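Local atomic coordinates of putative metalloprotease II (Bacteroides fragilis, PDB entry 4ON1), a protein that probably cleaves proteins as an extracellular zinc-dependent endopeptidase of the fragilysin kind. Residues L17-N22 with A32-K37; N85-L88 with A93-R96; M206-K211 with R271-V276; D257-A262 with F298-G303. All coordinates share one frame; numbering follows the deposited sequence.

Contact 1 (L17-N22 with A32-K37); sequences LEHVLN and AGVLSK
H19 and V34 form the centre of this contact, a CH-pi interaction between a strand histidine and a helix valine. The CG1 methyl of V34 stands over one face of the imidazole, 4.1 Å from the H19 ring centroid and 19° off the ring normal. It is displaced toward the rim, which is why its nearest ring atom is CG of H19, at 3.8 Å from V34 CG1. The valine torsion explains the choice of branch: both methyls, V34 CG1 and V34 CG2, reach H19 CB at 4.1 Å, but with CG1 opposite the backbone N (chi1 173°) only that one goes on over the ring.

A second apolar touch comes in the plane of the ring, at its edge, where K37 CD lies 4.0 Å from H19 CE1. Of the lysine's side-chain atoms, CD alone touches the ring. The chain then bends at chi4, and NZ turns back to donate a hydrogen bond to the carbonyl of G33, with K37 NZ 2.7 Å from G33 O.

Among residues 32-37 the polar bonds are local. A32 O accepts twice, from S36 N and from S36 OG, the latter at 2.8 Å from A32 O. The imidazole is held separately, by a hydrogen bond between H19 NE2 and H43 ND1, and the two histidine rings meet.

H43 begins strand 43-49, which runs parallel to strand 19-22; V34 also touches I45 there. Helix 28-35 connects these two parallel strands and packs on both within the fragilysin-type N-terminal domain, and its L35 reaches A86 and L88 of strand 84-88.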
# COMPACT_ATOMS: atom_id res chain seq x y z
N LEU A 17 -15.50 -13.46 -22.19
CA LEU A 17 -15.78 -12.21 -21.50
C LEU A 17 -16.91 -12.34 -20.49
O LEU A 17 -17.94 -12.95 -20.78
CB LEU A 17 -16.12 -11.11 -22.51
CG LEU A 17 -14.91 -10.45 -23.15
CD1 LEU A 17 -15.30 -9.73 -24.43
CD2 LEU A 17 -14.28 -9.48 -22.16
N GLU A 18 -16.73 -11.72 -19.33
CA GLU A 18 -17.78 -11.70 -18.32
C GLU A 18 -18.25 -10.29 -17.98
O GLU A 18 -19.34 -10.10 -17.44
CB GLU A 18 -17.32 -12.41 -17.05
CG GLU A 18 -17.05 -13.90 -17.24
CD GLU A 18 -16.93 -14.64 -15.93
OE1 GLU A 18 -17.91 -14.65 -15.15
OE2 GLU A 18 -15.86 -15.23 -15.67
N HIS A 19 -17.42 -9.29 -18.28
CA HIS A 19 -17.75 -7.91 -17.90
C HIS A 19 -17.26 -6.89 -18.92
O HIS A 19 -16.26 -7.13 -19.61
CB HIS A 19 -17.15 -7.57 -16.53
CG HIS A 19 -17.36 -8.63 -15.49
ND1 HIS A 19 -18.49 -8.69 -14.71
CD2 HIS A 19 -16.58 -9.67 -15.11
CE1 HIS A 19 -18.40 -9.73 -13.89
NE2 HIS A 19 -17.25 -10.33 -14.11
N VAL A 20 -17.94 -5.76 -18.98
CA VAL A 20 -17.45 -4.59 -19.70
C VAL A 20 -17.35 -3.45 -18.70
O VAL A 20 -18.10 -3.39 -17.73
CB VAL A 20 -18.36 -4.16 -20.87
CG1 VAL A 20 -18.59 -5.30 -21.83
CG2 VAL A 20 -19.69 -3.60 -20.35
N LEU A 21 -16.41 -2.54 -18.95
CA LEU A 21 -16.18 -1.43 -18.06
C LEU A 21 -15.57 -0.28 -18.83
O LEU A 21 -14.50 -0.42 -19.44
CB LEU A 21 -15.26 -1.87 -16.90
CG LEU A 21 -15.01 -0.88 -15.75
CD1 LEU A 21 -16.31 -0.50 -15.07
CD2 LEU A 21 -14.04 -1.49 -14.75
N ASN A 22 -16.27 0.85 -18.83
CA ASN A 22 -15.76 2.07 -19.45
C ASN A 22 -15.05 2.89 -18.38
O ASN A 22 -15.69 3.47 -17.51
CB ASN A 22 -16.90 2.87 -20.10
CG ASN A 22 -16.41 4.09 -20.85
OD1 ASN A 22 -15.39 4.69 -20.51
ND2 ASN A 22 -17.14 4.47 -21.89
N ALA A 32 -17.45 -1.50 -8.61
CA ALA A 32 -17.80 -2.43 -7.54
C ALA A 32 -18.73 -3.53 -8.05
O ALA A 32 -18.68 -4.67 -7.59
CB ALA A 32 -18.45 -1.69 -6.36
N GLY A 33 -19.59 -3.18 -9.01
CA GLY A 33 -20.49 -4.14 -9.62
C GLY A 33 -19.72 -5.27 -10.29
O GLY A 33 -20.14 -6.43 -10.28
N VAL A 34 -18.58 -4.92 -10.87
CA VAL A 34 -17.69 -5.92 -11.47
C VAL A 34 -16.90 -6.69 -10.41
O VAL A 34 -16.94 -7.93 -10.37
CB VAL A 34 -16.70 -5.26 -12.47
CG1 VAL A 34 -15.68 -6.26 -12.97
CG2 VAL A 34 -17.46 -4.63 -13.64
N LEU A 35 -16.20 -5.96 -9.54
CA LEU A 35 -15.29 -6.59 -8.58
C LEU A 35 -15.99 -7.50 -7.56
O LEU A 35 -15.43 -8.52 -7.17
CB LEU A 35 -14.49 -5.52 -7.82
CG LEU A 35 -13.54 -4.69 -8.68
CD1 LEU A 35 -12.73 -3.69 -7.84
CD2 LEU A 35 -12.61 -5.58 -9.48
N SER A 36 -17.20 -7.14 -7.15
CA SER A 36 -17.91 -7.93 -6.15
C SER A 36 -18.34 -9.31 -6.65
O SER A 36 -18.72 -10.17 -5.86
CB SER A 36 -19.14 -7.17 -5.65
OG SER A 36 -20.07 -6.99 -6.70
N LYS A 37 -18.28 -9.53 -7.97
CA LYS A 37 -18.68 -10.83 -8.53
C LYS A 37 -17.48 -11.77 -8.73
O LYS A 37 -17.64 -12.90 -9.19
CB LYS A 37 -19.40 -10.64 -9.86
CG LYS A 37 -20.73 -9.91 -9.77
CD LYS A 37 -21.32 -9.65 -11.16
CE LYS A 37 -22.63 -8.88 -11.06
NZ LYS A 37 -22.49 -7.70 -10.15

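Contact 2 (N85-L88 with A93-R96); sequences NAIL and ATIR
N85 and R96 form an antiparallel hydrogen-bonded pair that uses both backbone polar groups of each residue. N85 N donates to R96 O at 2.8 Å, and R96 N returns the bond to N85 O at 2.7 Å, nearly straight at 175°. Two residues on, I87 and T94 repeat the exchange: I87 N lies 2.9 Å from T94 O, and T94 N lies 3.0 Å from I87 O.

A86–I95, between them, and L88–A93, beyond the second, are non-hydrogen-bonded pairs. Their peptide groups bond outward instead, A86 and L88 to F76 and Y74, I95 and A93 to Y106 and V108. Between the strands, CA-H...O contacts add to the carbonyls' load, as from A86 CA to T94 O at 3.2 Å.

Side chains alternate between the faces. I87 and T94 run alongside each other on one face, with T94 OG1 only 3.3 Å from I87 CB; chi1 of 70° sets that hydroxyl between the backbone N and carbonyl carbon. A water in reach of both N85 OD1 and R96 O may link the two, although it cannot serve every acceptor around it at once. R96 turns its guanidinium away to a salt bridge with D105, and N85 ND2 makes a weak bond to F76 O.

The strands form a hairpin in the N-terminal domain, and its chemistry implies cohesion chiefly through the backbone: four cross-strand bonds fix the register, and side-chain touches such as A86–I95 and L88–A93 are additional. L88, A93 and I95 face helix 28-35, whereas N85, I87 and R96 face helix 217-230.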
# COMPACT_ATOMS: atom_id res chain seq x y z
N ASN A 85 -3.97 -4.43 -10.91
CA ASN A 85 -4.45 -4.66 -9.55
C ASN A 85 -5.74 -3.90 -9.34
O ASN A 85 -5.98 -2.89 -10.01
CB ASN A 85 -3.42 -4.20 -8.50
CG ASN A 85 -2.21 -5.11 -8.43
OD1 ASN A 85 -1.10 -4.71 -8.78
ND2 ASN A 85 -2.42 -6.34 -7.98
N ALA A 86 -6.56 -4.37 -8.41
CA ALA A 86 -7.78 -3.66 -8.05
C ALA A 86 -8.06 -3.85 -6.57
O ALA A 86 -7.56 -4.79 -5.95
CB ALA A 86 -8.98 -4.15 -8.88
N ILE A 87 -8.84 -2.92 -6.03
CA ILE A 87 -9.24 -2.95 -4.63
C ILE A 87 -10.73 -2.72 -4.51
O ILE A 87 -11.26 -1.82 -5.15
CB ILE A 87 -8.49 -1.86 -3.83
CG1 ILE A 87 -6.97 -2.05 -3.99
CG2 ILE A 87 -8.88 -1.89 -2.37
CD1 ILE A 87 -6.14 -0.93 -3.40
N LEU A 88 -11.42 -3.55 -3.72
CA LEU A 88 -12.84 -3.32 -3.46
C LEU A 88 -13.09 -3.09 -1.99
O LEU A 88 -12.91 -4.00 -1.17
CB LEU A 88 -13.71 -4.48 -3.95
CG LEU A 88 -15.19 -4.31 -3.55
CD1 LEU A 88 -15.79 -3.03 -4.12
CD2 LEU A 88 -16.01 -5.51 -3.99
N ALA A 93 -13.44 2.02 -4.54
CA ALA A 93 -12.79 0.95 -5.29
C ALA A 93 -11.73 1.57 -6.17
O ALA A 93 -11.81 2.76 -6.50
CB ALA A 93 -13.81 0.17 -6.13
N THR A 94 -10.73 0.78 -6.53
CA THR A 94 -9.65 1.28 -7.37
C THR A 94 -9.22 0.23 -8.37
O THR A 94 -9.41 -0.96 -8.14
CB THR A 94 -8.39 1.68 -6.55
OG1 THR A 94 -7.77 0.50 -6.03
CG2 THR A 94 -8.73 2.63 -5.42
N ILE A 95 -8.63 0.69 -9.46
CA ILE A 95 -7.94 -0.16 -10.41
C ILE A 95 -6.60 0.49 -10.68
O ILE A 95 -6.53 1.71 -10.87
CB ILE A 95 -8.69 -0.31 -11.75
CG1 ILE A 95 -10.05 -0.97 -11.56
CG2 ILE A 95 -7.87 -1.15 -12.73
CD1 ILE A 95 -10.68 -1.39 -12.88
N ARG A 96 -5.55 -0.31 -10.67
CA ARG A 96 -4.23 0.18 -11.04
C ARG A 96 -3.72 -0.65 -12.20
O ARG A 96 -3.69 -1.88 -12.14
CB ARG A 96 -3.26 0.10 -9.85
CG ARG A 96 -1.86 0.56 -10.18
CD ARG A 96 -0.99 0.63 -8.94
NE ARG A 96 -1.38 1.73 -8.07
CZ ARG A 96 -0.74 2.07 -6.96
NH1 ARG A 96 0.35 1.40 -6.59
NH2 ARG A 96 -1.17 3.08 -6.22
O HOH W 1 -0.89 -2.85 -11.29

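Contact 3 (M206-K211 with R271-V276); sequences MLIKEK and RSWDEV
I208 and W273 meet from opposite directions, each brought there by its torsions. W273 places CG opposite its backbone N (chi1 -167°), carrying the six-membered end of the indole to the strand; in I208, chi1 of -51° and chi2 of -58° together turn CD1 to the same side as CG2, so that both methyls reach the ring. I208 CD1 lies 3.7 Å and I208 CG2 4.0 Å from W273 CZ3. The approach of CD1 is to the indole edge, in the ring plane, so this is apolar packing without a CH-pi geometry.

Alongside, the terminal methyl of M206 reaches V276, with M206 CE 4.3 Å from V276 CG1, a looser touch.

The indole is placed from within its own segment as well. E275 lays its CB over one face of the W273 ring, toward the rim and 3.3 Å above the plane, and its OE2 takes a weak hydrogen bond from W273 NE1. Y269 also meets the ring.

All four touching side chains are buried. Strand 201-209 runs parallel to strands 240-248 and 284-288, which lie next to it; the 271-276 loop, leading from helix 259-271 toward strand 284-288, folds over M206 and I208, and V276 also rests on Y284.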
# COMPACT_ATOMS: atom_id res chain seq x y z
N MET A 206 -0.67 -4.06 12.21
CA MET A 206 -1.57 -3.06 12.76
C MET A 206 -1.23 -1.70 12.15
O MET A 206 -0.18 -1.12 12.45
CB MET A 206 -1.47 -3.01 14.28
CG MET A 206 -1.70 -4.35 14.98
SD MET A 206 -3.42 -4.88 14.86
CE MET A 206 -4.17 -3.77 16.05
N LEU A 207 -2.11 -1.22 11.28
CA LEU A 207 -1.85 0.01 10.56
C LEU A 207 -2.61 1.14 11.23
O LEU A 207 -3.84 1.19 11.20
CB LEU A 207 -2.24 -0.14 9.09
CG LEU A 207 -1.61 -1.35 8.40
CD1 LEU A 207 -2.06 -1.44 6.96
CD2 LEU A 207 -0.10 -1.27 8.45
N ILE A 208 -1.87 2.04 11.86
CA ILE A 208 -2.49 3.04 12.72
C ILE A 208 -2.49 4.40 12.02
O ILE A 208 -1.44 4.95 11.72
CB ILE A 208 -1.75 3.16 14.06
CG1 ILE A 208 -1.58 1.78 14.71
CG2 ILE A 208 -2.49 4.11 14.99
CD1 ILE A 208 -2.92 1.03 14.96
N LYS A 209 -3.68 4.93 11.76
CA LYS A 209 -3.79 6.24 11.10
C LYS A 209 -3.50 7.36 12.08
O LYS A 209 -4.18 7.48 13.10
CB LYS A 209 -5.18 6.43 10.48
CG LYS A 209 -5.49 5.42 9.39
CD LYS A 209 -6.96 5.43 8.99
CE LYS A 209 -7.32 6.71 8.27
NZ LYS A 209 -8.73 6.67 7.79
N GLU A 210 -2.49 8.16 11.77
CA GLU A 210 -2.17 9.34 12.58
C GLU A 210 -3.36 10.29 12.58
O GLU A 210 -3.98 10.53 11.54
CB GLU A 210 -0.91 10.03 12.04
CG GLU A 210 -0.53 11.33 12.76
CD GLU A 210 0.70 12.00 12.15
OE1 GLU A 210 1.71 11.31 11.89
OE2 GLU A 210 0.65 13.23 11.91
N LYS A 211 -3.74 10.76 13.76
CA LYS A 211 -4.85 11.72 13.84
C LYS A 211 -4.49 13.02 13.14
O LYS A 211 -3.43 13.60 13.38
CB LYS A 211 -5.24 11.98 15.29
CG LYS A 211 -6.50 12.85 15.40
CD LYS A 211 -6.89 13.09 16.84
CE LYS A 211 -8.18 13.90 16.93
NZ LYS A 211 -8.57 14.15 18.35
N ARG A 271 1.81 2.13 23.92
CA ARG A 271 2.00 1.43 25.18
C ARG A 271 0.97 1.81 26.24
O ARG A 271 0.78 1.06 27.20
CB ARG A 271 3.42 1.68 25.70
CG ARG A 271 4.44 0.84 24.97
CD ARG A 271 5.85 1.36 25.10
NE ARG A 271 6.76 0.50 24.33
CZ ARG A 271 7.91 0.90 23.80
NH1 ARG A 271 8.32 2.15 23.95
NH2 ARG A 271 8.65 0.04 23.11
N SER A 272 0.30 2.94 26.07
CA SER A 272 -0.75 3.32 27.01
C SER A 272 -2.11 3.43 26.33
O SER A 272 -3.06 3.94 26.91
CB SER A 272 -0.41 4.65 27.70
OG SER A 272 -0.19 5.66 26.74
N TRP A 273 -2.20 2.90 25.11
CA TRP A 273 -3.44 2.91 24.34
C TRP A 273 -4.30 1.70 24.68
O TRP A 273 -3.98 0.57 24.30
CB TRP A 273 -3.13 2.93 22.85
CG TRP A 273 -4.30 3.25 21.97
CD1 TRP A 273 -5.48 3.84 22.34
CD2 TRP A 273 -4.39 3.03 20.55
NE1 TRP A 273 -6.29 3.98 21.24
CE2 TRP A 273 -5.65 3.50 20.13
CE3 TRP A 273 -3.52 2.48 19.60
CZ2 TRP A 273 -6.07 3.43 18.80
CZ3 TRP A 273 -3.94 2.41 18.27
CH2 TRP A 273 -5.21 2.89 17.89
N ASP A 274 -5.41 1.92 25.38
CA ASP A 274 -6.21 0.80 25.86
C ASP A 274 -6.86 0.02 24.72
O ASP A 274 -7.19 -1.16 24.87
CB ASP A 274 -7.25 1.28 26.87
CG ASP A 274 -8.25 2.25 26.27
OD1 ASP A 274 -7.89 2.96 25.30
OD2 ASP A 274 -9.39 2.31 26.77
N GLU A 275 -7.03 0.66 23.57
CA GLU A 275 -7.61 -0.01 22.40
C GLU A 275 -6.73 -1.16 21.88
O GLU A 275 -7.22 -2.05 21.18
CB GLU A 275 -7.91 1.01 21.29
CG GLU A 275 -9.27 1.73 21.49
CD GLU A 275 -9.52 2.92 20.55
OE1 GLU A 275 -9.99 2.71 19.41
OE2 GLU A 275 -9.26 4.07 20.96
N VAL A 276 -5.44 -1.16 22.21
CA VAL A 276 -4.55 -2.23 21.72
C VAL A 276 -3.87 -2.95 22.89
O VAL A 276 -2.80 -3.55 22.72
CB VAL A 276 -3.47 -1.71 20.73
CG1 VAL A 276 -4.11 -1.21 19.45
CG2 VAL A 276 -2.60 -0.61 21.37

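Contact 4 (D257-A262 with F298-G303); sequences DYEVSA and FGYASG
E259 packs its aliphatic part against Y300, bringing CG over one face of the phenol ring. E259 CG sits 3.6 Å above the plane of the Y300 ring, displaced toward the rim, and 4.0 Å from the Y300 centroid at 26° off the normal, which makes a CH-pi contact. Two torsions produce this: chi1 of 58° tucks CG in over the glutamate's own main chain, and chi2 of -95° bends the chain, so that the side chain crosses the tyrosine at about a right angle. The carboxylate leads off from there, and its OE1 makes a weak hydrogen bond with T297 OG1.

Y300 CG lies opposite its own backbone N, which stretches the ring out from strand 299-301 toward the helix. Closer to the backbones, E259 CB approaches Y300 CB at 3.8 Å. At the far end V260 CG2 comes obliquely to the phenol, 3.6 Å from Y300 OH.

E259 and V260 open helix 259-271, after the N-cap Y258, and the contact joins this first turn to a short strand. That strand pairs antiparallel with 319-323, and A301 bonds through its backbone to D176, one of the zinc ligands. The Y300 side chain lies about 8 Å from the zinc ion, bound by D176, H334, H338 and H344, a setting consistent with a matrixin-like HExxH metalloprotease.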
# COMPACT_ATOMS: atom_id res chain seq x y z
N ASP A 257 8.53 16.88 11.91
CA ASP A 257 9.16 16.10 12.98
C ASP A 257 10.25 15.15 12.51
O ASP A 257 10.23 14.64 11.40
CB ASP A 257 8.10 15.30 13.73
CG ASP A 257 7.21 16.16 14.61
OD1 ASP A 257 7.31 17.40 14.52
OD2 ASP A 257 6.41 15.58 15.38
N TYR A 258 11.19 14.89 13.42
CA TYR A 258 12.32 14.03 13.16
C TYR A 258 11.86 12.60 13.36
O TYR A 258 11.16 12.31 14.33
CB TYR A 258 13.47 14.36 14.09
CG TYR A 258 14.67 13.46 13.95
CD1 TYR A 258 15.21 13.17 12.70
CD2 TYR A 258 15.27 12.91 15.07
CE1 TYR A 258 16.32 12.35 12.58
CE2 TYR A 258 16.38 12.10 14.96
CZ TYR A 258 16.90 11.82 13.71
OH TYR A 258 18.00 11.00 13.60
N GLU A 259 12.24 11.73 12.43
CA GLU A 259 11.68 10.38 12.37
C GLU A 259 11.94 9.56 13.63
O GLU A 259 11.07 8.80 14.05
CB GLU A 259 12.21 9.65 11.12
CG GLU A 259 13.72 9.52 11.03
CD GLU A 259 14.34 10.64 10.18
OE1 GLU A 259 13.68 11.67 9.97
OE2 GLU A 259 15.49 10.47 9.72
N VAL A 260 13.13 9.69 14.22
CA VAL A 260 13.46 8.91 15.41
C VAL A 260 12.55 9.29 16.59
O VAL A 260 12.01 8.43 17.27
CB VAL A 260 14.93 9.09 15.82
CG1 VAL A 260 15.24 8.35 17.12
CG2 VAL A 260 15.85 8.61 14.70
N SER A 261 12.38 10.60 16.79
CA SER A 261 11.47 11.11 17.81
C SER A 261 10.03 10.71 17.51
O SER A 261 9.28 10.33 18.42
CB SER A 261 11.58 12.63 17.89
OG SER A 261 12.93 13.03 17.84
N ALA A 262 9.64 10.81 16.25
CA ALA A 262 8.27 10.47 15.84
C ALA A 262 7.95 8.99 16.09
O ALA A 262 6.86 8.65 16.55
CB ALA A 262 8.05 10.81 14.38
N PHE A 298 10.54 9.44 4.21
CA PHE A 298 9.24 8.92 3.77
C PHE A 298 8.72 7.83 4.69
O PHE A 298 7.52 7.56 4.74
CB PHE A 298 9.34 8.37 2.34
CG PHE A 298 10.07 9.28 1.39
CD1 PHE A 298 9.86 10.65 1.43
CD2 PHE A 298 10.97 8.76 0.47
CE1 PHE A 298 10.54 11.49 0.55
CE2 PHE A 298 11.64 9.59 -0.40
CZ PHE A 298 11.43 10.96 -0.36
N GLY A 299 9.64 7.19 5.40
CA GLY A 299 9.30 6.10 6.29
C GLY A 299 10.49 5.81 7.18
O GLY A 299 11.61 6.23 6.88
N TYR A 300 10.25 5.10 8.28
CA TYR A 300 11.32 4.78 9.22
C TYR A 300 10.93 3.57 10.04
O TYR A 300 9.86 3.54 10.63
CB TYR A 300 11.63 5.98 10.12
CG TYR A 300 12.82 5.77 11.04
CD1 TYR A 300 14.12 5.90 10.58
CD2 TYR A 300 12.63 5.45 12.38
CE1 TYR A 300 15.20 5.71 11.42
CE2 TYR A 300 13.69 5.26 13.23
CZ TYR A 300 14.97 5.40 12.75
OH TYR A 300 16.03 5.21 13.61
N ALA A 301 11.82 2.58 10.08
CA ALA A 301 11.56 1.32 10.78
C ALA A 301 12.36 1.24 12.07
O ALA A 301 13.50 1.72 12.13
CB ALA A 301 11.88 0.14 9.87
N SER A 302 11.79 0.61 13.09
CA SER A 302 12.44 0.52 14.40
C SER A 302 13.71 -0.32 14.37
O SER A 302 14.57 -0.16 15.22
CB SER A 302 11.48 -0.05 15.44
OG SER A 302 11.10 -1.37 15.12
N GLY A 303 13.80 -1.24 13.41
CA GLY A 303 14.98 -2.07 13.27
C GLY A 303 14.91 -2.94 12.03
O GLY A 303 13.88 -3.03 11.36

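How the contacts relate
Contacts 1 and 2 belong to the N-terminal domain and touch each other: helix 28-35 lies on the hairpin of contact 2, with A32 CB 3.7 Å from L88 CD1, and L21 meets I95. Contact 1 is partly buried and peripheral; contacts 2, 3 and 4 are buried. Only contact 2 is bonded across its segments by the backbone, being a strand pair, whereas the other three join a helix or loop to a strand through side chains. Contacts 1 and 4 share CH-pi chemistry but lie about 41 Å apart between centres. Contacts 3 and 4 are about 16 Å apart between centres; contact 4 uses the first turn of helix 259-271, contact 3 the loop that follows it, and contact 4 alone adjoins the zinc site.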